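Local atomic coordinates of Baccell_00875 (Bacteroides cellulosilyticus DSM 14838, PDB entry 5NO8), a protein that probably acts as a polysaccharide lyase that removes L-rhamnose caps, linked to glucuronic acid, from complex arabinogalactan proteins. Residues K344-I349 against V400-Q405; C647-D652 against D679-L684. All blocks are in the same frame, centred on the assembly; numbering follows the deposited sequence.

Contact 1: K344-I349 against V400-Q405; sequences KRVDFI and VLLVKQ
The guanidinium of Arg345 has Ile349 CG1 on one face, 3.5 Å above its plane and over its centre, one helical turn along the same helix. All three nitrogens have partners, among them Asp681 in a salt bridge with NE, and Gly653 O and Gln353 OE1 hydrogen-bonded to NH1. With Ile349 CG1 lying on the cation and anti to its own carbonyl carbon (chi1 -70°), CD1 of that isoleucine runs on toward the second helix and stops 3.9 Å from Leu401 CD2. Its other branch, CG2, sits 3.9 Å from Leu402 CD1, the two side chains lying alongside with their tips pointing opposite ways. These helices, 338-352 and 396-409, belong to the helix-rich C-terminal half, whose succession of helices is consistent with an alpha/alpha toroid; the short segments cross at -126° with their axes 10.4 Å apart. Val346, where the backbones come nearest, spreads its two methyls over three residues. CG1, anti to the backbone N, meets Leu402 CG at 4.0 Å. CG2 lies 4.0 Å from Leu401 CG and 3.8 Å from Gln405 CG; with CG anti to the backbone N (chi1 -171°), the CB-CG stem of Gln405 lies against Val346 as apolar surface. Leu414 of helix 412-429 touches both Val346 and Leu402, bringing a third helix into the buried seam.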
ATOM      1  N   LYS A 344     -20.595  13.789   2.895  1.00 14.69           N
ATOM      2  CA  LYS A 344     -20.811  13.289   4.239  1.00 15.27           C
ATOM      3  C   LYS A 344     -19.521  13.361   5.063  1.00 12.79           C
ATOM      4  O   LYS A 344     -19.573  13.680   6.236  1.00 13.59           O
ATOM      5  CB  LYS A 344     -21.364  11.876   4.213  1.00 17.52           C
ATOM      6  CG  LYS A 344     -22.836  11.867   3.773  1.00 20.19           C
ATOM      7  CD  LYS A 344     -23.473  10.508   3.895  1.00 22.92           C
ATOM      8  CE  LYS A 344     -23.019   9.549   2.816  1.00 26.13           C
ATOM      9  NZ  LYS A 344     -23.929   8.360   2.830  1.00 28.43           N
ATOM     10  N   ARG A 345     -18.394  13.059   4.445  1.00 13.08           N
ATOM     11  CA  ARG A 345     -17.117  13.108   5.156  1.00 13.79           C
ATOM     12  C   ARG A 345     -16.791  14.543   5.596  1.00 14.07           C
ATOM     13  O   ARG A 345     -16.410  14.786   6.730  1.00 14.65           O
ATOM     14  CB  ARG A 345     -15.972  12.576   4.290  1.00 13.69           C
ATOM     15  CG  ARG A 345     -14.589  12.676   4.936  1.00 13.59           C
ATOM     16  CD  ARG A 345     -14.587  11.965   6.269  1.00 13.33           C
ATOM     17  NE  ARG A 345     -13.372  12.186   7.031  1.00 13.25           N
ATOM     18  CZ  ARG A 345     -13.309  12.104   8.346  1.00 13.02           C
ATOM     19  NH1 ARG A 345     -14.362  11.757   9.099  1.00 13.54           N
ATOM     20  NH2 ARG A 345     -12.155  12.377   8.926  1.00 13.58           N
ATOM     21  N   VAL A 346     -16.948  15.468   4.666  1.00 14.69           N
ATOM     22  CA  VAL A 346     -16.695  16.871   4.948  1.00 15.94           C
ATOM     23  C   VAL A 346     -17.574  17.364   6.092  1.00 17.01           C
ATOM     24  O   VAL A 346     -17.082  18.025   6.988  1.00 15.50           O
ATOM     25  CB  VAL A 346     -16.826  17.686   3.648  1.00 17.60           C
ATOM     26  CG1 VAL A 346     -16.991  19.171   3.892  1.00 19.49           C
ATOM     27  CG2 VAL A 346     -15.610  17.405   2.771  1.00 17.29           C
ATOM     28  N   ASP A 347     -18.877  17.051   6.049  1.00 17.00           N
ATOM     29  CA  ASP A 347     -19.790  17.429   7.127  1.00 18.89           C
ATOM     30  C   ASP A 347     -19.411  16.810   8.456  1.00 18.21           C
ATOM     31  O   ASP A 347     -19.519  17.456   9.471  1.00 17.25           O
ATOM     32  CB  ASP A 347     -21.237  17.081   6.787  1.00 21.23           C
ATOM     33  CG  ASP A 347     -21.811  17.960   5.653  1.00 25.77           C
ATOM     34  OD1 ASP A 347     -21.274  19.061   5.363  1.00 28.54           O
ATOM     35  OD2 ASP A 347     -22.838  17.548   5.057  1.00 29.10           O
ATOM     36  N   PHE A 348     -18.931  15.564   8.442  1.00 16.41           N
ATOM     37  CA  PHE A 348     -18.460  14.916   9.667  1.00 15.94           C
ATOM     38  C   PHE A 348     -17.244  15.632  10.253  1.00 15.52           C
ATOM     39  O   PHE A 348     -17.173  15.819  11.478  1.00 17.30           O
ATOM     40  CB  PHE A 348     -18.137  13.439   9.421  1.00 15.80           C
ATOM     41  CG  PHE A 348     -18.049  12.628  10.680  1.00 15.49           C
ATOM     42  CD1 PHE A 348     -16.866  12.598  11.415  1.00 16.00           C
ATOM     43  CD2 PHE A 348     -19.116  11.866  11.122  1.00 16.21           C
ATOM     44  CE1 PHE A 348     -16.769  11.876  12.591  1.00 16.85           C
ATOM     45  CE2 PHE A 348     -19.021  11.124  12.302  1.00 17.49           C
ATOM     46  CZ  PHE A 348     -17.854  11.138  13.043  1.00 17.08           C
ATOM     47  N   ILE A 349     -16.289  15.994   9.397  1.00 15.36           N
ATOM     48  CA  ILE A 349     -15.088  16.691   9.844  1.00 16.53           C
ATOM     49  C   ILE A 349     -15.493  17.995  10.549  1.00 17.49           C
ATOM     50  O   ILE A 349     -15.083  18.256  11.694  1.00 17.13           O
ATOM     51  CB  ILE A 349     -14.125  16.983   8.702  1.00 16.19           C
ATOM     52  CG1 ILE A 349     -13.492  15.680   8.200  1.00 14.77           C
ATOM     53  CG2 ILE A 349     -13.019  17.945   9.162  1.00 17.12           C
ATOM     54  CD1 ILE A 349     -12.825  15.777   6.860  1.00 14.59           C
ATOM     55  N   VAL A 400      -7.259  21.302   4.097  1.00 16.09           N
ATOM     56  CA  VAL A 400      -7.073  21.384   2.667  1.00 16.93           C
ATOM     57  C   VAL A 400      -8.290  20.732   1.969  1.00 17.07           C
ATOM     58  O   VAL A 400      -8.812  21.256   0.974  1.00 17.29           O
ATOM     59  CB  VAL A 400      -5.739  20.762   2.229  1.00 17.78           C
ATOM     60  CG1 VAL A 400      -5.584  20.797   0.724  1.00 18.20           C
ATOM     61  CG2 VAL A 400      -4.572  21.500   2.901  1.00 19.40           C
ATOM     62  N   LEU A 401      -8.762  19.614   2.517  1.00 16.58           N
ATOM     63  CA  LEU A 401      -9.950  18.988   1.958  1.00 16.53           C
ATOM     64  C   LEU A 401     -11.162  19.943   2.033  1.00 15.99           C
ATOM     65  O   LEU A 401     -11.894  20.104   1.027  1.00 15.25           O
ATOM     66  CB  LEU A 401     -10.319  17.714   2.707  1.00 16.80           C
ATOM     67  CG  LEU A 401     -11.631  17.061   2.264  1.00 16.76           C
ATOM     68  CD1 LEU A 401     -11.617  16.762   0.777  1.00 17.41           C
ATOM     69  CD2 LEU A 401     -11.885  15.802   3.077  1.00 17.08           C
ATOM     70  N   LEU A 402     -11.409  20.511   3.215  1.00 15.60           N
ATOM     71  CA  LEU A 402     -12.574  21.402   3.355  1.00 16.70           C
ATOM     72  C   LEU A 402     -12.521  22.609   2.417  1.00 17.87           C
ATOM     73  O   LEU A 402     -13.569  23.008   1.896  1.00 17.11           O
ATOM     74  CB  LEU A 402     -12.839  21.811   4.780  1.00 16.58           C
ATOM     75  CG  LEU A 402     -13.759  20.890   5.579  1.00 17.61           C
ATOM     76  CD1 LEU A 402     -13.330  19.429   5.603  1.00 17.87           C
ATOM     77  CD2 LEU A 402     -13.938  21.422   6.985  1.00 19.13           C
ATOM     78  N   VAL A 403     -11.324  23.150   2.159  1.00 18.22           N
ATOM     79  CA  VAL A 403     -11.188  24.200   1.130  1.00 18.38           C
ATOM     80  C   VAL A 403     -11.602  23.704  -0.247  1.00 18.39           C
ATOM     81  O   VAL A 403     -12.349  24.381  -0.951  1.00 18.66           O
ATOM     82  CB  VAL A 403      -9.748  24.755   0.991  1.00 19.83           C
ATOM     83  CG1 VAL A 403      -9.697  25.769  -0.147  1.00 20.78           C
ATOM     84  CG2 VAL A 403      -9.298  25.380   2.280  1.00 20.75           C
ATOM     85  N   LYS A 404     -11.098  22.543  -0.669  1.00 17.17           N
ATOM     86  CA  LYS A 404     -11.397  22.066  -2.006  1.00 17.38           C
ATOM     87  C   LYS A 404     -12.909  21.839  -2.132  1.00 16.53           C
ATOM     88  O   LYS A 404     -13.498  22.204  -3.139  1.00 16.14           O
ATOM     89  CB  LYS A 404     -10.601  20.810  -2.361  1.00 17.53           C
ATOM     90  CG  LYS A 404      -9.127  21.113  -2.531  1.00 18.14           C
ATOM     91  CD  LYS A 404      -8.360  19.943  -3.093  1.00 19.38           C
ATOM     92  CE  LYS A 404      -6.879  20.272  -3.156  1.00 19.94           C
ATOM     93  NZ  LYS A 404      -6.173  19.263  -3.973  1.00 20.56           N
ATOM     94  N   GLN A 405     -13.517  21.281  -1.096  1.00 16.14           N
ATOM     95  CA  GLN A 405     -14.961  21.044  -1.112  1.00 16.78           C
ATOM     96  C   GLN A 405     -15.738  22.391  -1.078  1.00 16.51           C
ATOM     97  O   GLN A 405     -16.759  22.543  -1.743  1.00 17.26           O
ATOM     98  CB  GLN A 405     -15.404  20.151   0.041  1.00 16.20           C
ATOM     99  CG  GLN A 405     -16.865  19.701  -0.048  1.00 16.38           C
ATOM    100  CD  GLN A 405     -17.192  18.697  -1.153  1.00 14.55           C
ATOM    101  OE1 GLN A 405     -16.403  18.407  -2.050  1.00 16.09           O
ATOM    102  NE2 GLN A 405     -18.413  18.189  -1.101  1.00 15.91           N
TER

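Contact 2: C647-D652 against D679-L684; sequences CLFFED and DQDWAL
A type I beta turn from Asp679 to Trp682, leading into the C-terminal helix 682-692, receives the ring of Phe649 from the loop that follows helix 632-644. Leu684 meets the ring tip to tip and puts its CG over one face, a CH-pi contact 3.8 Å from the Phe649 centroid and 20° off the normal. Two oxygens approach the rim instead: Asp681 OD1 lies in the ring plane, 3.2 Å from Phe649 CE1, and Gln680 O is 3.4 Å from Phe649 CZ. The carboxylate, its charge shared with Arg345, and the carbonyl both face the ring's positive rim, probably mildly favourably. Ala683 CB fills in beside Phe649 CE2 at 4.1 Å. A leucine in place of Phe649 would remove the flat ring and would probably lose the CH-pi contact with Leu684 and the close fit against the two oxygens. One shell out, Asp681 OD1 is salt-bridged to Arg345 NE, and that arginine also touches Phe649, Gln680 and Leu684. With CG anti to the carbonyl carbon (chi1 -56°), the Phe649 ring reaches the turn; behind it Leu648 is tied through its backbone to Ser656. Gln680 O also takes a hydrogen bond from Ala683 N at 2.9 Å.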
ATOM      1  N   CYS A 647     -12.373   3.479  -0.056  1.00 12.97           N
ATOM      2  CA  CYS A 647     -12.782   2.534   0.976  1.00 12.93           C
ATOM      3  C   CYS A 647     -12.466   2.990   2.397  1.00 12.92           C
ATOM      4  O   CYS A 647     -13.038   2.464   3.336  1.00 13.92           O
ATOM      5  CB  CYS A 647     -12.207   1.161   0.721  1.00 13.06           C
ATOM      6  SG  CYS A 647     -10.411   1.096   0.925  1.00 14.21           S
ATOM      7  N   LEU A 648     -11.629   4.016   2.555  1.00 12.76           N
ATOM      8  CA  LEU A 648     -11.293   4.549   3.885  1.00 13.22           C
ATOM      9  C   LEU A 648     -12.377   5.454   4.468  1.00 12.82           C
ATOM     10  O   LEU A 648     -12.241   5.928   5.587  1.00 12.76           O
ATOM     11  CB  LEU A 648      -9.981   5.317   3.798  1.00 13.32           C
ATOM     12  CG  LEU A 648      -8.745   4.519   3.380  1.00 13.97           C
ATOM     13  CD1 LEU A 648      -7.645   5.486   2.977  1.00 15.00           C
ATOM     14  CD2 LEU A 648      -8.296   3.566   4.474  1.00 14.48           C
ATOM     15  N   PHE A 649     -13.429   5.723   3.694  1.00 12.22           N
ATOM     16  CA  PHE A 649     -14.494   6.669   4.045  1.00 13.00           C
ATOM     17  C   PHE A 649     -15.811   5.924   4.028  1.00 13.44           C
ATOM     18  O   PHE A 649     -16.104   5.192   3.064  1.00 14.49           O
ATOM     19  CB  PHE A 649     -14.485   7.821   3.023  1.00 12.54           C
ATOM     20  CG  PHE A 649     -13.151   8.483   2.953  1.00 12.43           C
ATOM     21  CD1 PHE A 649     -12.806   9.452   3.889  1.00 12.92           C
ATOM     22  CD2 PHE A 649     -12.209   8.082   2.019  1.00 13.12           C
ATOM     23  CE1 PHE A 649     -11.527   9.999   3.895  1.00 13.66           C
ATOM     24  CE2 PHE A 649     -10.931   8.641   2.018  1.00 13.78           C
ATOM     25  CZ  PHE A 649     -10.602   9.603   2.961  1.00 13.25           C
ATOM     26  N   PHE A 650     -16.564   6.080   5.105  1.00 13.58           N
ATOM     27  CA  PHE A 650     -17.777   5.326   5.330  1.00 14.51           C
ATOM     28  C   PHE A 650     -19.035   6.169   5.116  1.00 15.63           C
ATOM     29  O   PHE A 650     -18.988   7.417   5.124  1.00 15.31           O
ATOM     30  CB  PHE A 650     -17.719   4.717   6.739  1.00 14.33           C
ATOM     31  CG  PHE A 650     -16.406   4.005   7.016  1.00 14.79           C
ATOM     32  CD1 PHE A 650     -15.946   3.018   6.137  1.00 15.46           C
ATOM     33  CD2 PHE A 650     -15.606   4.387   8.067  1.00 14.93           C
ATOM     34  CE1 PHE A 650     -14.727   2.390   6.351  1.00 16.09           C
ATOM     35  CE2 PHE A 650     -14.392   3.761   8.303  1.00 15.29           C
ATOM     36  CZ  PHE A 650     -13.949   2.763   7.428  1.00 15.44           C
ATOM     37  N   GLU A 651     -20.163   5.491   4.975  1.00 16.00           N
ATOM     38  CA  GLU A 651     -21.408   6.137   4.551  1.00 17.29           C
ATOM     39  C   GLU A 651     -22.043   6.989   5.633  1.00 18.32           C
ATOM     40  O   GLU A 651     -23.004   7.682   5.345  1.00 18.82           O
ATOM     41  CB  GLU A 651     -22.437   5.119   4.059  1.00 18.51           C
ATOM     42  CG  GLU A 651     -21.996   4.316   2.840  1.00 21.56           C
ATOM     43  CD  GLU A 651     -22.022   5.070   1.535  1.00 25.86           C
ATOM     44  OE1 GLU A 651     -22.606   6.195   1.476  1.00 27.68           O
ATOM     45  OE2 GLU A 651     -21.457   4.510   0.551  1.00 25.80           O
ATOM     46  N   ASP A 652     -21.546   6.915   6.865  1.00 16.35           N
ATOM     47  CA  ASP A 652     -21.964   7.849   7.919  1.00 17.04           C
ATOM     48  C   ASP A 652     -21.021   9.029   8.092  1.00 15.99           C
ATOM     49  O   ASP A 652     -21.161   9.761   9.059  1.00 18.36           O
ATOM     50  CB  ASP A 652     -22.150   7.097   9.255  1.00 17.61           C
ATOM     51  CG  ASP A 652     -20.892   6.334   9.698  1.00 19.23           C
ATOM     52  OD1 ASP A 652     -19.861   6.332   8.970  1.00 17.34           O
ATOM     53  OD2 ASP A 652     -20.959   5.677  10.767  1.00 22.68           O
ATOM     54  N   ASP A 679      -5.238  10.974   9.679  1.00 16.57           N
ATOM     55  CA  ASP A 679      -4.653  11.759   8.606  1.00 16.70           C
ATOM     56  C   ASP A 679      -5.123  11.413   7.172  1.00 15.47           C
ATOM     57  O   ASP A 679      -4.665  12.003   6.201  1.00 15.40           O
ATOM     58  CB  ASP A 679      -3.089  11.708   8.709  1.00 18.29           C
ATOM     59  CG  ASP A 679      -2.507  10.300   8.933  1.00 19.76           C
ATOM     60  OD1 ASP A 679      -3.199   9.347   9.405  1.00 20.19           O
ATOM     61  OD2 ASP A 679      -1.293  10.147   8.608  1.00 21.69           O
ATOM     62  N   GLN A 680      -6.041  10.459   7.057  1.00 14.09           N
ATOM     63  CA  GLN A 680      -6.474   9.900   5.775  1.00 14.74           C
ATOM     64  C   GLN A 680      -7.210  10.859   4.857  1.00 14.58           C
ATOM     65  O   GLN A 680      -7.385  10.532   3.690  1.00 13.69           O
ATOM     66  CB  GLN A 680      -7.357   8.638   5.957  1.00 14.53           C
ATOM     67  CG  GLN A 680      -8.760   8.905   6.513  1.00 14.33           C
ATOM     68  CD  GLN A 680      -8.751   9.562   7.869  1.00 15.12           C
ATOM     69  OE1 GLN A 680      -9.423  10.622   8.124  1.00 16.74           O
ATOM     70  NE2 GLN A 680      -8.012   8.960   8.766  1.00 12.60           N
ATOM     71  N   ASP A 681      -7.609  12.026   5.341  1.00 14.68           N
ATOM     72  CA  ASP A 681      -8.379  12.938   4.484  1.00 15.20           C
ATOM     73  C   ASP A 681      -7.558  13.490   3.326  1.00 14.53           C
ATOM     74  O   ASP A 681      -8.116  13.911   2.318  1.00 12.82           O
ATOM     75  CB  ASP A 681      -9.066  13.992   5.327  1.00 16.33           C
ATOM     76  CG  ASP A 681     -10.105  13.369   6.228  1.00 17.92           C
ATOM     77  OD1 ASP A 681     -10.951  12.599   5.708  1.00 19.42           O
ATOM     78  OD2 ASP A 681     -10.067  13.568   7.451  1.00 18.99           O
ATOM     79  N   TRP A 682      -6.224  13.412   3.410  1.00 14.24           N
ATOM     80  CA  TRP A 682      -5.398  13.609   2.220  1.00 14.51           C
ATOM     81  C   TRP A 682      -5.795  12.759   1.001  1.00 13.85           C
ATOM     82  O   TRP A 682      -5.588  13.163  -0.135  1.00 12.94           O
ATOM     83  CB  TRP A 682      -3.893  13.374   2.522  1.00 15.48           C
ATOM     84  CG  TRP A 682      -3.292  14.415   3.385  1.00 15.83           C
ATOM     85  CD1 TRP A 682      -2.949  14.294   4.686  1.00 16.26           C
ATOM     86  CD2 TRP A 682      -2.963  15.760   3.004  1.00 16.76           C
ATOM     87  NE1 TRP A 682      -2.415  15.474   5.156  1.00 16.53           N
ATOM     88  CE2 TRP A 682      -2.428  16.396   4.147  1.00 16.42           C
ATOM     89  CE3 TRP A 682      -3.106  16.493   1.827  1.00 16.79           C
ATOM     90  CZ2 TRP A 682      -2.016  17.745   4.139  1.00 17.51           C
ATOM     91  CZ3 TRP A 682      -2.700  17.847   1.817  1.00 18.08           C
ATOM     92  CH2 TRP A 682      -2.139  18.436   2.974  1.00 17.14           C
ATOM     93  N   ALA A 683      -6.341  11.559   1.216  1.00 13.09           N
ATOM     94  CA  ALA A 683      -6.766  10.777   0.068  1.00 12.86           C
ATOM     95  C   ALA A 683      -7.827  11.518  -0.741  1.00 12.59           C
ATOM     96  O   ALA A 683      -7.826  11.427  -1.961  1.00 13.28           O
ATOM     97  CB  ALA A 683      -7.242   9.396   0.483  1.00 12.82           C
ATOM     98  N   LEU A 684      -8.707  12.250  -0.072  1.00 12.78           N
ATOM     99  CA  LEU A 684      -9.748  13.007  -0.777  1.00 13.22           C
ATOM    100  C   LEU A 684      -9.191  14.310  -1.355  1.00 13.20           C
ATOM    101  O   LEU A 684      -9.618  14.758  -2.407  1.00 13.24           O
ATOM    102  CB  LEU A 684     -10.943  13.251   0.125  1.00 13.24           C
ATOM    103  CG  LEU A 684     -11.736  12.007   0.526  1.00 13.94           C
ATOM    104  CD1 LEU A 684     -12.886  12.421   1.439  1.00 14.47           C
ATOM    105  CD2 LEU A 684     -12.214  11.224  -0.687  1.00 14.93           C
TER

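Both segments of contact 1 precede those of contact 2 in sequence, yet the contact centres lie only about 10 Å apart. Helix 338-352 joins them: besides the Arg345-Asp681 pair, Lys344 NZ forms a salt bridge with Glu651 OE1 at 2.9 Å. Leu684 of helix 682-692 touches Leu401 of helix 396-409 as well as Arg345, so the last helix packs against both helices of contact 1. The chain's final segments are thus brought back onto the first helices after the beta-rich N-terminal half, an arrangement consistent with closure of a helical ring.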